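Local coordinates for protein TetR-like transcriptional regulator (Rhodococcus, PDB 3F1B) that probably binds cis-regulatory DNA as a transcription regulator of the TetR family, through a helix-turn-helix domain, at residues 35-40 with 56-61. Sequence-based numbering, arbitrary orientation.
Sequences TSMDAI and GSKDEL. With SO4 (sulfate ion), chain C.
M37, K58 and L61 bury most of the surface shared by 35-40 and 56-61, and M37, a selenomethionine, contributes the largest share. With CG anti to its carbonyl carbon and further bends at chi2 (-64°) and chi3 (-97°), its chain lays SE against the start of helix 58-77: M37 SE is 3.7 Å from K58 CA and 3.9 Å from L61 CD1. Beyond the selenium, M37 CE rests on the S57 backbone, 3.8 Å from S57 C. L61 makes its contacts through CD1, which meets I40 CD1 tip to tip at 3.6 Å. L51 of helix 48-54 touches M37, I40 and L61, which makes this a shared apolar core.

K58 passes the T35 carbonyl, its CG anti to the backbone N, with K58 CE 3.1 Å from T35 O. Its ammonium continues to the carbonyls of F32 and H33, both hydrogen-bonded, and forms a cation-pi contact with the F32 ring, tying the helix start to the turn after helix 12-30.

S36 OG caps helix 37-43 by accepting from A39 N (160°). A sulfate, probably from the crystallisation liquor, binds the same helix end: M37 N donates to O3 and D38 N to O1, each at 2.8 Å and nearly straight, as suits an anion at a helix N-terminus. The packing joins the first helix of the predicted helix-turn-helix, together with L51 of its second, to the start of helix 58-77, which, as in TetR-family regulators generally, probably links the DNA-binding domain to the C-terminal ligand-binding and dimerisation domain.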
# COMPACT_ATOMS: atom_id res chain seq x y z
N THR A 35 13.98 13.05 -1.49
CA THR A 35 15.34 12.67 -1.11
C THR A 35 16.33 13.12 -2.20
O THR A 35 16.03 13.01 -3.38
CB THR A 35 15.46 11.15 -0.84
OG1 THR A 35 15.05 10.89 0.51
CG2 THR A 35 16.88 10.65 -1.03
N SER A 36 17.50 13.62 -1.80
CA SER A 36 18.50 14.05 -2.77
C SER A 36 19.79 13.33 -2.50
O SER A 36 20.03 12.86 -1.39
CB SER A 36 18.73 15.56 -2.66
OG SER A 36 19.23 15.93 -1.38
N MSE A 37 20.63 13.25 -3.52
CA MSE A 37 21.97 12.68 -3.37
C MSE A 37 22.76 13.51 -2.36
O MSE A 37 23.54 12.98 -1.58
CB MSE A 37 22.65 12.58 -4.73
CG MSE A 37 21.99 11.55 -5.62
SE MSE A 37 22.15 9.76 -4.86
CE MSE A 37 23.69 9.23 -5.89
N ASP A 38 22.49 14.80 -2.37
CA ASP A 38 22.99 15.74 -1.40
C ASP A 38 22.78 15.24 0.02
O ASP A 38 23.73 15.07 0.78
CB ASP A 38 22.19 17.04 -1.52
CG ASP A 38 22.91 18.12 -2.32
OD1 ASP A 38 24.15 18.05 -2.52
OD2 ASP A 38 22.20 19.07 -2.74
N ALA A 39 21.52 15.05 0.37
CA ALA A 39 21.15 14.71 1.73
C ALA A 39 21.69 13.33 2.12
O ALA A 39 22.21 13.16 3.22
CB ALA A 39 19.66 14.79 1.87
N ILE A 40 21.60 12.36 1.21
CA ILE A 40 22.21 11.04 1.47
C ILE A 40 23.71 11.15 1.76
O ILE A 40 24.17 10.59 2.76
CB ILE A 40 21.97 10.00 0.36
CG1 ILE A 40 20.48 9.63 0.25
CG2 ILE A 40 22.77 8.75 0.64
CD1 ILE A 40 20.10 8.98 -1.10
N GLY A 56 25.84 6.68 -8.73
CA GLY A 56 25.80 7.22 -10.08
C GLY A 56 24.49 7.90 -10.40
O GLY A 56 24.48 8.82 -11.23
N SER A 57 23.41 7.46 -9.74
CA SER A 57 22.15 8.19 -9.75
C SER A 57 21.33 7.83 -8.54
O SER A 57 21.52 6.76 -7.93
CB SER A 57 21.36 7.85 -11.00
OG SER A 57 20.88 6.54 -10.87
N LYS A 58 20.38 8.71 -8.22
CA LYS A 58 19.48 8.56 -7.07
C LYS A 58 18.73 7.25 -7.12
O LYS A 58 18.61 6.57 -6.10
CB LYS A 58 18.49 9.72 -6.96
CG LYS A 58 17.82 9.83 -5.61
CD LYS A 58 16.34 10.22 -5.71
CE LYS A 58 16.08 11.67 -6.17
NZ LYS A 58 14.59 12.02 -6.18
N ASP A 59 18.24 6.88 -8.29
CA ASP A 59 17.37 5.71 -8.39
C ASP A 59 18.14 4.41 -8.41
O ASP A 59 17.65 3.41 -7.91
CB ASP A 59 16.40 5.82 -9.58
CG ASP A 59 17.08 6.33 -10.84
OD1 ASP A 59 16.44 6.29 -11.92
OD2 ASP A 59 18.25 6.80 -10.73
N GLU A 60 19.36 4.44 -8.96
CA GLU A 60 20.27 3.32 -8.88
C GLU A 60 20.62 2.98 -7.42
O GLU A 60 20.65 1.81 -7.02
CB GLU A 60 21.53 3.63 -9.68
CG GLU A 60 22.56 2.50 -9.71
CD GLU A 60 22.39 1.58 -10.90
OE1 GLU A 60 22.72 2.03 -12.01
OE2 GLU A 60 21.93 0.42 -10.73
N LEU A 61 20.85 4.02 -6.62
CA LEU A 61 21.04 3.89 -5.19
C LEU A 61 19.77 3.36 -4.53
O LEU A 61 19.81 2.54 -3.61
CB LEU A 61 21.39 5.26 -4.60
CG LEU A 61 22.29 5.25 -3.37
CD1 LEU A 61 22.27 6.58 -2.66
CD2 LEU A 61 21.97 4.11 -2.42
S SO4 C . 20.77 15.68 -5.94
O1 SO4 C . 21.22 15.99 -4.59
O2 SO4 C . 21.98 15.56 -6.75
O3 SO4 C . 19.98 14.44 -5.97
O4 SO4 C . 19.93 16.77 -6.46